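Local coordinates for uncharacterized conserved protein (Ruegeria pomeroyi DSS-3, PDB 3IUS) that is of unknown function but probably binds a dinucleotide cofactor on a Rossmann-type fold related to NAD-dependent epimerases and dehydratases, at residues 17-22 against 187-192; 159-164 against 220-225. All coordinates share one frame; numbering follows the deposited sequence. Where two conformers were deposited one is given.

Along the chain the segments alternate: 17-22, 159-164, 187-192, 220-225, so each contact has one segment lying between the two of the other. Contact 1 is buried and packs helix 15-24 on helix 185-197 beside the large parallel sheet. Contact 2 lies farther from the centre of the chain, where the loop following strand 146-155 meets helix 215-226. Their centres are about 23 Å apart and their nearest atoms about 8 Å. Strand 146-155 relates them: its side chains pack against helix 185-197 and its end leads into the loop of contact 2. Contact 1 thus belongs to the Rossmann-type core, while contact 2 ties that core to the part that probably carries the substrate site in relatives.

Contact 1 (17-22 against 187-192); sequences ARVLSR and DIAQVL. With EDO (1,2-ethanediol), chain E.
L20 and A189 mark the closest backbone approach of helix 15-24 to helix 185-197, with L20 CA 5.0 Å from A189 CA. The axes of segments 17-22 and 187-192 come within 8.9 Å and cross at -63°, a spacing that the small methyl of A189, directed at the other helix, makes possible. No hydrogen bond joins the two segments; the contact is made mainly by apolar side chains, with one leucine methyl against a backbone carbonyl. L20 projects its two methyls to different partners: CD1 lies over the backbone at A189 O, 4.1 Å away, while CD2 reaches L192 CD1 at 4.0 Å. The two leucines cross obliquely, and L20 is brought over by a CG set anti to its own N (chi1 176°). Helix 15-24 follows strand 7-11 as the first helix of the Rossmann-type fold, and A17, whose CB points away from helix 185-197, closes a sequence resembling the GxGxxA dinucleotide-binding pattern of such proteins. On the side toward the sheet, I188, V191 and L192 touch strand 146-155, and L192 also faces L20 of the first helix. V19 adds CG2 against A189 CB at 3.8 Å, a position left doubtful by its second conformer. Beyond this, 1,2-ethanediol, probably from the crystallisation liquor, hydrogen-bonds through O1 to V19 O (2.7 Å). R22 also has two conformers, so the bond from its NH1 to the diol O2, 3.0 Å long and bent to 131° at the hydrogen, is doubtful. D187, on the same helix as A189, accepts the backbone N-H groups of K269 and Y270.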
loop_
_atom_site.group_PDB
_atom_site.type_symbol
_atom_site.label_atom_id
_atom_site.label_comp_id
_atom_site.label_asym_id
_atom_site.label_seq_id
_atom_site.Cartn_x
_atom_site.Cartn_y
_atom_site.Cartn_z
ATOM N N ALA A 17 -4.706 -4.018 5.412
ATOM C CA ALA A 17 -4.620 -5.263 6.173
ATOM C C ALA A 17 -6.000 -5.829 6.535
ATOM O O ALA A 17 -6.170 -7.038 6.649
ATOM C CB ALA A 17 -3.773 -5.058 7.429
ATOM N N ARG A 18 -6.984 -4.949 6.707
ATOM C CA ARG A 18 -8.343 -5.378 7.034
ATOM C C ARG A 18 -9.023 -6.123 5.889
ATOM O O ARG A 18 -9.789 -7.058 6.123
ATOM C CB ARG A 18 -9.192 -4.191 7.496
ATOM C CG ARG A 18 -8.805 -3.713 8.882
ATOM C CD ARG A 18 -9.416 -2.373 9.219
ATOM N NE ARG A 18 -8.669 -1.738 10.300
ATOM C CZ ARG A 18 -9.005 -0.590 10.875
ATOM N NH1 ARG A 18 -10.091 0.059 10.474
ATOM N NH2 ARG A 18 -8.252 -0.095 11.851
ATOM N N VAL A 19 -8.754 -5.715 4.651
ATOM C CA VAL A 19 -9.308 -6.436 3.515
ATOM C C VAL A 19 -8.702 -7.832 3.448
ATOM O O VAL A 19 -9.404 -8.798 3.158
ATOM C CB VAL A 19 -9.109 -5.699 2.175
ATOM C CG1 VAL A 19 -9.615 -4.270 2.274
ATOM C CG2 VAL A 19 -7.659 -5.739 1.749
ATOM N N LEU A 20 -7.412 -7.938 3.743
ATOM C CA LEU A 20 -6.752 -9.238 3.778
ATOM C C LEU A 20 -7.339 -10.104 4.884
ATOM O O LEU A 20 -7.678 -11.264 4.651
ATOM C CB LEU A 20 -5.252 -9.074 3.996
ATOM C CG LEU A 20 -4.484 -10.387 4.152
ATOM C CD1 LEU A 20 -4.653 -11.265 2.922
ATOM C CD2 LEU A 20 -3.015 -10.113 4.436
ATOM N N SER A 21 -7.460 -9.545 6.086
ATOM C CA SER A 21 -7.987 -10.312 7.219
ATOM C C SER A 21 -9.425 -10.812 6.994
ATOM O O SER A 21 -9.763 -11.936 7.372
ATOM C CB SER A 21 -7.824 -9.561 8.554
ATOM O OG SER A 21 -8.603 -8.377 8.611
ATOM N N ARG A 22 -10.264 -10.001 6.357
ATOM C CA ARG A 22 -11.630 -10.416 6.074
ATOM C C ARG A 22 -11.658 -11.603 5.111
ATOM O O ARG A 22 -12.619 -12.373 5.096
ATOM C CB ARG A 22 -12.453 -9.249 5.523
ATOM C CG ARG A 22 -12.615 -8.090 6.492
ATOM C CD ARG A 22 -13.372 -6.925 5.858
ATOM N NE ARG A 22 -13.461 -5.781 6.761
ATOM C CZ ARG A 22 -12.896 -4.597 6.537
ATOM N NH1 ARG A 22 -12.207 -4.381 5.424
ATOM N NH2 ARG A 22 -13.031 -3.624 7.422
ATOM N N ASP A 187 -6.759 -6.012 -5.006
ATOM C CA ASP A 187 -5.612 -6.573 -5.701
ATOM C C ASP A 187 -4.383 -6.655 -4.802
ATOM O O ASP A 187 -3.567 -7.573 -4.931
ATOM C CB ASP A 187 -5.328 -5.798 -6.989
ATOM C CG ASP A 187 -6.260 -6.204 -8.121
ATOM O OD1 ASP A 187 -6.657 -7.392 -8.153
ATOM O OD2 ASP A 187 -6.603 -5.348 -8.966
ATOM N N ILE A 188 -4.247 -5.711 -3.880
ATOM C CA ILE A 188 -3.202 -5.841 -2.873
ATOM C C ILE A 188 -3.429 -7.123 -2.069
ATOM O O ILE A 188 -2.491 -7.896 -1.810
ATOM C CB ILE A 188 -3.164 -4.643 -1.911
ATOM C CG1 ILE A 188 -2.968 -3.335 -2.686
ATOM C CG2 ILE A 188 -2.050 -4.847 -0.884
ATOM C CD1 ILE A 188 -3.144 -2.069 -1.833
ATOM N N ALA A 189 -4.680 -7.358 -1.684
ATOM C CA ALA A 189 -5.027 -8.549 -0.913
ATOM C C ALA A 189 -4.646 -9.825 -1.669
ATOM O O ALA A 189 -4.130 -10.779 -1.080
ATOM C CB ALA A 189 -6.511 -8.546 -0.561
ATOM N N GLN A 190 -4.889 -9.822 -2.979
ATOM C CA GLN A 190 -4.521 -10.937 -3.842
ATOM C C GLN A 190 -3.026 -11.208 -3.794
ATOM O O GLN A 190 -2.587 -12.350 -3.639
ATOM C CB GLN A 190 -4.917 -10.647 -5.291
ATOM C CG GLN A 190 -6.343 -11.002 -5.646
ATOM C CD GLN A 190 -6.497 -11.299 -7.128
ATOM O OE1 GLN A 190 -6.737 -12.440 -7.519
ATOM N NE2 GLN A 190 -6.338 -10.277 -7.957
ATOM N N VAL A 191 -2.243 -10.147 -3.952
ATOM C CA VAL A 191 -0.790 -10.262 -3.958
ATOM C C VAL A 191 -0.257 -10.813 -2.634
ATOM O O VAL A 191 0.554 -11.751 -2.609
ATOM C CB VAL A 191 -0.130 -8.901 -4.280
ATOM C CG1 VAL A 191 1.373 -8.950 -4.016
ATOM C CG2 VAL A 191 -0.424 -8.499 -5.724
ATOM N N LEU A 192 -0.719 -10.231 -1.533
ATOM C CA LEU A 192 -0.298 -10.668 -0.205
ATOM C C LEU A 192 -0.612 -12.143 -0.000
ATOM O O LEU A 192 0.247 -12.926 0.427
ATOM C CB LEU A 192 -0.965 -9.812 0.877
ATOM C CG LEU A 192 -0.453 -8.370 0.920
ATOM C CD1 LEU A 192 -1.202 -7.527 1.969
ATOM C CD2 LEU A 192 1.052 -8.357 1.175
HETATM C C1 EDO E . -12.533 -7.719 1.501
HETATM O O1 EDO E . -11.789 -8.940 1.882
HETATM C C2 EDO E . -13.164 -6.959 2.632
HETATM O O2 EDO E . -13.286 -5.585 2.920
#

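Contact 2 (159-164 against 220-225)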
loop_
_atom_site.group_PDB
_atom_site.type_symbol
_atom_site.label_atom_id
_atom_site.label_comp_id
_atom_site.label_asym_id
_atom_site.label_seq_id
_atom_site.Cartn_x
_atom_site.Cartn_y
_atom_site.Cartn_z
ATOM N N ARG A 159 -12.646 4.388 -0.037
ATOM C CA ARG A 159 -11.544 5.253 -0.434
ATOM C C ARG A 159 -11.578 5.496 -1.940
ATOM O O ARG A 159 -10.644 5.146 -2.666
ATOM C CB ARG A 159 -10.203 4.668 0.008
ATOM C CG ARG A 159 -9.043 5.645 -0.109
ATOM C CD ARG A 159 -7.802 5.126 0.595
ATOM N NE ARG A 159 -7.965 5.108 2.047
ATOM C CZ ARG A 159 -7.081 4.576 2.883
ATOM N NH1 ARG A 159 -5.978 4.017 2.404
ATOM N NH2 ARG A 159 -7.301 4.597 4.191
ATOM N N GLY A 160 -12.675 6.093 -2.397
ATOM C CA GLY A 160 -12.874 6.365 -3.807
ATOM C C GLY A 160 -13.219 7.821 -4.038
ATOM O O GLY A 160 -13.362 8.585 -3.084
ATOM N N PRO A 161 -13.373 8.211 -5.310
ATOM C CA PRO A 161 -13.541 9.615 -5.684
ATOM C C PRO A 161 -14.992 10.095 -5.687
ATOM O O PRO A 161 -15.220 11.297 -5.821
ATOM C CB PRO A 161 -12.978 9.633 -7.098
ATOM C CG PRO A 161 -13.444 8.324 -7.660
ATOM C CD PRO A 161 -13.437 7.336 -6.496
ATOM N N PHE A 162 -15.948 9.186 -5.529
ATOM C CA PHE A 162 -17.360 9.554 -5.621
ATOM C C PHE A 162 -17.877 10.260 -4.370
ATOM O O PHE A 162 -18.862 10.996 -4.426
ATOM C CB PHE A 162 -18.215 8.336 -5.978
ATOM C CG PHE A 162 -17.777 7.656 -7.242
ATOM C CD1 PHE A 162 -18.093 8.192 -8.476
ATOM C CD2 PHE A 162 -17.016 6.500 -7.197
ATOM C CE1 PHE A 162 -17.679 7.581 -9.637
ATOM C CE2 PHE A 162 -16.603 5.883 -8.355
ATOM C CZ PHE A 162 -16.927 6.421 -9.578
ATOM N N SER A 163 -17.203 10.041 -3.245
ATOM C CA SER A 163 -17.490 10.785 -2.024
ATOM C C SER A 163 -17.006 12.223 -2.183
ATOM O O SER A 163 -17.546 13.151 -1.584
ATOM C CB SER A 163 -16.771 10.142 -0.840
ATOM O OG SER A 163 -15.366 10.275 -0.978
ATOM N N LYS A 164 -15.986 12.384 -3.016
ATOM C CA LYS A 164 -15.281 13.646 -3.199
ATOM C C LYS A 164 -16.050 14.635 -4.084
ATOM O O LYS A 164 -15.667 15.800 -4.212
ATOM C CB LYS A 164 -13.904 13.335 -3.791
ATOM C CG LYS A 164 -13.028 14.510 -4.167
ATOM C CD LYS A 164 -11.612 14.006 -4.422
ATOM C CE LYS A 164 -10.888 14.806 -5.496
ATOM N NZ LYS A 164 -9.608 14.142 -5.896
ATOM N N ALA A 220 -11.642 13.302 -13.632
ATOM C CA ALA A 220 -12.527 13.497 -14.772
ATOM C C ALA A 220 -13.457 12.303 -14.986
ATOM O O ALA A 220 -14.640 12.465 -15.239
ATOM C CB ALA A 220 -11.717 13.776 -16.037
ATOM N N TYR A 221 -12.915 11.091 -14.887
ATOM C CA TYR A 221 -13.716 9.903 -15.165
ATOM C C TYR A 221 -14.789 9.676 -14.103
ATOM O O TYR A 221 -15.897 9.238 -14.413
ATOM C CB TYR A 221 -12.830 8.654 -15.309
ATOM C CG TYR A 221 -13.568 7.496 -15.938
ATOM C CD1 TYR A 221 -14.167 7.629 -17.188
ATOM C CD2 TYR A 221 -13.676 6.271 -15.287
ATOM C CE1 TYR A 221 -14.849 6.579 -17.769
ATOM C CE2 TYR A 221 -14.359 5.218 -15.860
ATOM C CZ TYR A 221 -14.936 5.374 -17.104
ATOM O OH TYR A 221 -15.615 4.327 -17.679
ATOM N N ALA A 222 -14.459 9.976 -12.852
ATOM C CA ALA A 222 -15.416 9.852 -11.763
ATOM C C ALA A 222 -16.587 10.805 -12.021
ATOM O O ALA A 222 -17.750 10.437 -11.865
ATOM C CB ALA A 222 -14.751 10.166 -10.433
ATOM N N ALA A 223 -16.269 12.020 -12.448
ATOM C CA ALA A 223 -17.313 13.008 -12.756
ATOM C C ALA A 223 -18.184 12.521 -13.915
ATOM O O ALA A 223 -19.411 12.598 -13.867
ATOM C CB ALA A 223 -16.693 14.354 -13.081
ATOM N N GLU A 224 -17.539 12.010 -14.954
ATOM C CA GLU A 224 -18.246 11.460 -16.102
ATOM C C GLU A 224 -19.239 10.368 -15.686
ATOM O O GLU A 224 -20.397 10.385 -16.089
ATOM C CB GLU A 224 -17.239 10.923 -17.120
ATOM C CG GLU A 224 -17.851 10.326 -18.375
ATOM C CD GLU A 224 -16.800 9.770 -19.324
ATOM O OE1 GLU A 224 -15.634 10.212 -19.247
ATOM O OE2 GLU A 224 -17.140 8.891 -20.145
ATOM N N LEU A 225 -18.776 9.406 -14.890
ATOM C CA LEU A 225 -19.636 8.328 -14.405
ATOM C C LEU A 225 -20.850 8.826 -13.619
ATOM O O LEU A 225 -21.919 8.208 -13.649
ATOM C CB LEU A 225 -18.830 7.360 -13.544
ATOM C CG LEU A 225 -17.874 6.471 -14.328
ATOM C CD1 LEU A 225 -16.978 5.669 -13.386
ATOM C CD2 LEU A 225 -18.643 5.542 -15.260
#
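P161 and F162 pack against A222 and L225 in an apolar loop-to-helix contact, partly buried and well away from the centre of the chain. Segment 159-164 belongs to the loop that leaves strand 146-155 of the Rossmann-type sheet, and segment 220-225 belongs to helix 215-226, in the region after the sheet that in extended short-chain dehydrogenase relatives usually forms the substrate-binding part. The contact thus joins the loop after strand 146-155 to a helix that follows the last strand of the sheet, 204-207. P161 and A222 lie nearest in the backbone, their CA atoms 6.4 Å apart, and no hydrogen bond crosses between the segments. The A222 methyl points at the proline ring and meets P161 CG at 3.6 Å, with P161 CB just behind. The same CG also sits 4.0 Å above one face of the F162 ring, offset toward its rim, so the proline fills the angle between phenyl ring and helix. F162 leaves its backbone with CG anti to the carbonyl carbon (chi1 -56°), which swings the far end of the ring across to the helix, where CE1 lies 3.6 Å from A222 O in an oblique approach. Replacing F162 with an alanine would probably open a gap beside A222 and leave the L225 methyl without its aromatic neighbour. Around the pair, F162 further touches Q226 on the same helix as A222 and Q281 of helix 273-282; the Q281 NE2 hydrogen-bonds to L225 O, and the loop is thereby packed where two helices meet. L225 comes in at an angle to the F162 side chain, and its CD1 reaches the ring at the edge, in the ring plane, 3.9 Å from F162 CZ.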